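Local coordinates for inositol monophosphatase (Zymomonas mobilis, PDB 4N81), which probably hydrolyses phosphate monoesters such as inositol monophosphate with the help of magnesium ions, at residues Ala13-Arg25 against Leu115-Val128. Numbering follows the deposited sequence.
Sequences AHRLADVAADIIR and LGIINQPIHQERWV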
loop_
_atom_site.group_PDB
_atom_site.type_symbol
_atom_site.label_atom_id
_atom_site.label_comp_id
_atom_site.label_asym_id
_atom_site.label_seq_id
_atom_site.Cartn_x
_atom_site.Cartn_y
_atom_site.Cartn_z
ATOM N N ALA A 13 -14.205 -22.396 5.308
ATOM C CA ALA A 13 -13.653 -21.044 5.377
ATOM C C ALA A 13 -13.172 -20.610 3.994
ATOM O O ALA A 13 -13.411 -19.459 3.561
ATOM C CB ALA A 13 -12.526 -20.986 6.414
ATOM N N HIS A 14 -12.570 -21.538 3.258
ATOM C CA HIS A 14 -12.188 -21.235 1.887
ATOM C C HIS A 14 -13.388 -20.944 1.025
ATOM O O HIS A 14 -13.341 -20.053 0.144
ATOM C CB HIS A 14 -11.442 -22.431 1.255
ATOM C CG HIS A 14 -9.988 -22.485 1.634
ATOM N ND1 HIS A 14 -9.078 -21.547 1.203
ATOM C CD2 HIS A 14 -9.296 -23.346 2.422
ATOM C CE1 HIS A 14 -7.883 -21.828 1.701
ATOM N NE2 HIS A 14 -7.988 -22.913 2.454
ATOM N N ARG A 15 -14.474 -21.685 1.271
ATOM C CA ARG A 15 -15.684 -21.410 0.477
ATOM C C ARG A 15 -16.253 -20.014 0.754
ATOM O O ARG A 15 -16.657 -19.290 -0.172
ATOM C CB ARG A 15 -16.744 -22.526 0.709
ATOM C CG ARG A 15 -18.131 -22.216 0.133
ATOM C CD ARG A 15 -18.897 -23.468 -0.355
ATOM N NE ARG A 15 -19.736 -24.153 0.638
ATOM C CZ ARG A 15 -19.325 -25.166 1.410
ATOM N NH1 ARG A 15 -18.058 -25.585 1.348
ATOM N NH2 ARG A 15 -20.166 -25.743 2.273
ATOM N N LEU A 16 -16.201 -19.600 2.024
ATOM C CA LEU A 16 -16.682 -18.273 2.380
ATOM C C LEU A 16 -15.794 -17.224 1.735
ATOM O O LEU A 16 -16.274 -16.209 1.215
ATOM C CB LEU A 16 -16.681 -18.104 3.904
ATOM C CG LEU A 16 -17.593 -19.089 4.667
ATOM C CD1 LEU A 16 -17.409 -18.844 6.145
ATOM C CD2 LEU A 16 -19.063 -18.919 4.303
ATOM N N ALA A 17 -14.489 -17.479 1.711
ATOM C CA ALA A 17 -13.614 -16.481 1.105
ATOM C C ALA A 17 -13.871 -16.358 -0.384
ATOM O O ALA A 17 -13.852 -15.220 -0.931
ATOM C CB ALA A 17 -12.113 -16.754 1.389
ATOM N N ASP A 18 -14.157 -17.492 -1.030
ATOM C CA ASP A 18 -14.437 -17.476 -2.477
ATOM C C ASP A 18 -15.725 -16.720 -2.798
ATOM O O ASP A 18 -15.804 -15.907 -3.743
ATOM C CB ASP A 18 -14.642 -18.902 -3.027
ATOM C CG ASP A 18 -13.358 -19.730 -3.006
ATOM O OD1 ASP A 18 -12.269 -19.128 -2.839
ATOM O OD2 ASP A 18 -13.458 -20.976 -3.173
ATOM N N VAL A 19 -16.735 -16.967 -1.964
ATOM C CA VAL A 19 -18.016 -16.327 -2.182
ATOM C C VAL A 19 -17.899 -14.805 -2.004
ATOM O O VAL A 19 -18.394 -13.970 -2.858
ATOM C CB VAL A 19 -19.050 -16.972 -1.239
ATOM C CG1 VAL A 19 -20.298 -16.118 -1.121
ATOM C CG2 VAL A 19 -19.360 -18.433 -1.730
ATOM N N ALA A 20 -17.184 -14.434 -0.940
ATOM C CA ALA A 20 -16.979 -13.002 -0.710
ATOM C C ALA A 20 -16.179 -12.352 -1.857
ATOM O O ALA A 20 -16.499 -11.220 -2.310
ATOM C CB ALA A 20 -16.234 -12.776 0.646
ATOM N N ALA A 21 -15.170 -13.081 -2.368
ATOM C CA ALA A 21 -14.288 -12.510 -3.380
ATOM C C ALA A 21 -15.094 -12.205 -4.626
ATOM O O ALA A 21 -14.926 -11.135 -5.241
ATOM C CB ALA A 21 -13.144 -13.487 -3.762
ATOM N N ASP A 22 -15.921 -13.171 -5.030
ATOM C CA ASP A 22 -16.654 -12.960 -6.280
ATOM C C ASP A 22 -17.653 -11.838 -6.138
ATOM O O ASP A 22 -17.999 -11.189 -7.123
ATOM C CB ASP A 22 -17.394 -14.220 -6.735
ATOM C CG ASP A 22 -16.433 -15.341 -7.117
ATOM O OD1 ASP A 22 -16.835 -16.527 -7.098
ATOM O OD2 ASP A 22 -15.267 -15.016 -7.429
ATOM N N ILE A 23 -18.164 -11.626 -4.930
ATOM C CA ILE A 23 -19.086 -10.488 -4.792
ATOM C C ILE A 23 -18.378 -9.121 -4.784
ATOM O O ILE A 23 -18.855 -8.145 -5.373
ATOM C CB ILE A 23 -19.893 -10.663 -3.512
ATOM C CG1 ILE A 23 -20.904 -11.785 -3.719
ATOM C CG2 ILE A 23 -20.552 -9.351 -3.084
ATOM C CD1 ILE A 23 -21.400 -12.394 -2.409
ATOM N N ILE A 24 -17.239 -9.071 -4.101
ATOM C CA ILE A 24 -16.483 -7.825 -3.879
ATOM C C ILE A 24 -15.747 -7.344 -5.131
ATOM O O ILE A 24 -15.749 -6.159 -5.438
ATOM C CB ILE A 24 -15.442 -8.024 -2.747
ATOM C CG1 ILE A 24 -16.155 -8.235 -1.390
ATOM C CG2 ILE A 24 -14.434 -6.835 -2.693
ATOM C CD1 ILE A 24 -15.181 -8.785 -0.230
ATOM N N ARG A 25 -15.188 -8.274 -5.895
ATOM C CA ARG A 25 -14.308 -7.892 -7.018
ATOM C C ARG A 25 -14.913 -6.876 -8.019
ATOM O O ARG A 25 -14.264 -5.879 -8.353
ATOM C CB ARG A 25 -13.841 -9.158 -7.750
ATOM C CG ARG A 25 -12.773 -8.972 -8.815
ATOM C CD ARG A 25 -12.366 -10.361 -9.431
ATOM N NE ARG A 25 -11.672 -11.203 -8.446
ATOM C CZ ARG A 25 -12.199 -12.306 -7.902
ATOM N NH1 ARG A 25 -11.491 -13.033 -7.002
ATOM N NH2 ARG A 25 -13.419 -12.692 -8.264
ATOM N N LEU A 115 -8.847 -20.392 13.882
ATOM C CA LEU A 115 -8.667 -20.545 12.417
ATOM C C LEU A 115 -8.823 -19.173 11.813
ATOM O O LEU A 115 -9.681 -18.436 12.258
ATOM C CB LEU A 115 -9.811 -21.485 11.894
ATOM C CG LEU A 115 -10.047 -21.811 10.423
ATOM C CD1 LEU A 115 -11.099 -22.955 10.430
ATOM C CD2 LEU A 115 -10.585 -20.683 9.621
ATOM N N GLY A 116 -8.020 -18.825 10.801
ATOM C CA GLY A 116 -8.142 -17.508 10.204
ATOM C C GLY A 116 -7.747 -17.553 8.741
ATOM O O GLY A 116 -6.809 -18.258 8.371
ATOM N N ILE A 117 -8.437 -16.785 7.907
ATOM C CA ILE A 117 -8.031 -16.590 6.520
ATOM C C ILE A 117 -7.978 -15.086 6.274
ATOM O O ILE A 117 -8.898 -14.329 6.736
ATOM C CB ILE A 117 -9.047 -17.268 5.526
ATOM C CG1 ILE A 117 -8.878 -18.802 5.559
ATOM C CG2 ILE A 117 -8.818 -16.781 4.083
ATOM C CD1 ILE A 117 -9.752 -19.563 4.541
ATOM N N ILE A 118 -6.910 -14.656 5.586
ATOM C CA ILE A 118 -6.886 -13.340 4.932
ATOM C C ILE A 118 -6.946 -13.616 3.444
ATOM O O ILE A 118 -6.097 -14.345 2.921
ATOM C CB ILE A 118 -5.551 -12.560 5.155
ATOM C CG1 ILE A 118 -5.317 -12.225 6.663
ATOM C CG2 ILE A 118 -5.568 -11.259 4.335
ATOM C CD1 ILE A 118 -3.767 -11.957 6.988
ATOM N N ASN A 119 -7.894 -13.006 2.739
ATOM C CA ASN A 119 -7.927 -13.194 1.299
ATOM C C ASN A 119 -7.945 -11.877 0.571
ATOM O O ASN A 119 -8.853 -11.073 0.794
ATOM C CB ASN A 119 -9.168 -13.987 0.874
ATOM C CG ASN A 119 -9.124 -14.359 -0.621
ATOM O OD1 ASN A 119 -8.244 -15.086 -1.043
ATOM N ND2 ASN A 119 -10.063 -13.829 -1.416
ATOM N N GLN A 120 -6.994 -11.689 -0.343
ATOM C CA GLN A 120 -6.966 -10.468 -1.158
ATOM C C GLN A 120 -7.555 -10.920 -2.470
ATOM O O GLN A 120 -6.911 -11.659 -3.231
ATOM C CB GLN A 120 -5.474 -10.051 -1.354
ATOM C CG GLN A 120 -5.326 -8.497 -1.475
ATOM C CD GLN A 120 -6.265 -7.929 -2.537
ATOM O OE1 GLN A 120 -6.255 -8.372 -3.686
ATOM N NE2 GLN A 120 -7.081 -6.969 -2.157
ATOM N N PRO A 121 -8.803 -10.471 -2.766
ATOM C CA PRO A 121 -9.508 -11.064 -3.910
ATOM C C PRO A 121 -9.104 -10.475 -5.247
ATOM O O PRO A 121 -9.502 -11.036 -6.275
ATOM C CB PRO A 121 -10.977 -10.770 -3.611
ATOM C CG PRO A 121 -10.929 -9.467 -2.745
ATOM C CD PRO A 121 -9.691 -9.672 -1.892
ATOM N N ILE A 122 -8.352 -9.360 -5.256
ATOM C CA ILE A 122 -7.968 -8.780 -6.549
ATOM C C ILE A 122 -6.732 -9.511 -7.069
ATOM O O ILE A 122 -6.696 -9.973 -8.213
ATOM C CB ILE A 122 -7.671 -7.245 -6.413
ATOM C CG1 ILE A 122 -8.862 -6.547 -5.720
ATOM C CG2 ILE A 122 -7.367 -6.604 -7.816
ATOM C CD1 ILE A 122 -10.252 -6.845 -6.361
ATOM N N HIS A 123 -5.722 -9.637 -6.220
ATOM C CA HIS A 123 -4.491 -10.360 -6.629
ATOM C C HIS A 123 -4.417 -11.821 -6.293
ATOM O O HIS A 123 -3.435 -12.493 -6.623
ATOM C CB HIS A 123 -3.258 -9.552 -6.247
ATOM C CG HIS A 123 -3.220 -8.262 -7.018
ATOM N ND1 HIS A 123 -3.068 -7.028 -6.421
ATOM C CD2 HIS A 123 -3.432 -8.028 -8.343
ATOM C CE1 HIS A 123 -3.137 -6.090 -7.354
ATOM N NE2 HIS A 123 -3.380 -6.666 -8.522
ATOM N N GLN A 124 -5.488 -12.320 -5.687
ATOM C CA GLN A 124 -5.581 -13.747 -5.337
ATOM C C GLN A 124 -4.416 -14.175 -4.439
ATOM O O GLN A 124 -3.615 -15.040 -4.795
ATOM C CB GLN A 124 -5.619 -14.624 -6.594
ATOM C CG GLN A 124 -6.448 -14.043 -7.700
ATOM C CD GLN A 124 -7.872 -14.342 -7.505
ATOM O OE1 GLN A 124 -8.424 -14.113 -6.421
ATOM N NE2 GLN A 124 -8.502 -14.901 -8.541
ATOM N N GLU A 125 -4.334 -13.547 -3.283
ATOM C CA GLU A 125 -3.333 -13.911 -2.303
ATOM C C GLU A 125 -4.125 -14.311 -1.065
ATOM O O GLU A 125 -4.900 -13.495 -0.524
ATOM C CB GLU A 125 -2.511 -12.665 -1.971
ATOM C CG GLU A 125 -1.829 -12.080 -3.236
ATOM C CD GLU A 125 -0.975 -10.825 -2.934
ATOM O OE1 GLU A 125 0.261 -10.844 -3.190
ATOM O OE2 GLU A 125 -1.572 -9.830 -2.465
ATOM N N ARG A 126 -3.863 -15.523 -0.577
ATOM C CA ARG A 126 -4.653 -16.067 0.509
ATOM C C ARG A 126 -3.748 -16.687 1.581
ATOM O O ARG A 126 -2.958 -17.612 1.294
ATOM C CB ARG A 126 -5.629 -17.132 -0.015
ATOM C CG ARG A 126 -6.534 -17.681 1.115
ATOM C CD ARG A 126 -7.684 -18.586 0.568
ATOM N NE ARG A 126 -8.552 -17.809 -0.314
ATOM C CZ ARG A 126 -9.665 -18.266 -0.896
ATOM N NH1 ARG A 126 -10.094 -19.516 -0.694
ATOM N NH2 ARG A 126 -10.355 -17.449 -1.686
ATOM N N TRP A 127 -3.843 -16.139 2.790
ATOM C CA TRP A 127 -3.143 -16.671 3.963
ATOM C C TRP A 127 -4.133 -17.531 4.761
ATOM O O TRP A 127 -5.253 -17.075 4.978
ATOM C CB TRP A 127 -2.777 -15.491 4.876
ATOM C CG TRP A 127 -1.653 -14.603 4.410
ATOM C CD1 TRP A 127 -0.318 -14.676 4.814
ATOM C CD2 TRP A 127 -1.743 -13.511 3.484
ATOM N NE1 TRP A 127 0.415 -13.697 4.145
ATOM C CE2 TRP A 127 -0.434 -12.952 3.358
ATOM C CE3 TRP A 127 -2.790 -12.964 2.714
ATOM C CZ2 TRP A 127 -0.171 -11.818 2.552
ATOM C CZ3 TRP A 127 -2.523 -11.850 1.898
ATOM C CH2 TRP A 127 -1.225 -11.284 1.829
ATOM N N VAL A 128 -3.725 -18.735 5.199
ATOM C CA VAL A 128 -4.598 -19.577 6.019
ATOM C C VAL A 128 -3.819 -20.005 7.257
ATOM O O VAL A 128 -2.739 -20.609 7.129
ATOM C CB VAL A 128 -4.998 -20.862 5.274
ATOM C CG1 VAL A 128 -5.992 -21.683 6.135
ATOM C CG2 VAL A 128 -5.604 -20.492 3.910
HETATM O O HOH W 1 -12.469 -12.543 -0.433
HETATM O O HOH W 2 -8.992 -10.234 -9.617
#
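Arg126 reaches from a sheet strand to His14 and Asp18 on a helix, a worked example of how the layered alpha/beta fold of the inositol monophosphatase superfamily seats a helix on a beta-hairpin. Helix 13-24 runs at 25° to strand 115-120, and strand 125-128 returns antiparallel beside that strand. CG of Arg126 stands anti to the backbone N (chi1 -177°), and a bend at chi3 lays the guanidinium flat beneath Ala17, whose CB sits over its centre. All three nitrogens then work along the edge: NE donates to OD1 of Asn119, NH1 to ND1 of His14 at 3.0 Å, and NH1 and NH2 together grip OD1 of Asp18, NH2 at 2.8 Å. The His14 bond lies in both planes and ND1 accepts it, consistent with an unprotonated ND1, while CD1 of Ile117 lies over one imidazole face in a CH-pi contact, 4.0 Å from the centroid. Beyond His14, Ala13 meets Leu115 and Ile117; between the polar ends, CB of Ala21 presses tightly on CB of Pro121 at 3.5 Å. A water links Ala17 O to Asn119 ND2. Ile24, beside Pro121, also approaches Ile88, a predicted magnesium-site residue. At the hairpin turn, where Gln124 and Glu125 form a G1 beta bulge opposite Gln120, Arg25 NE and NH1 converge side-on upon Pro121 O, NH1 at 2.9 Å and on a lone pair.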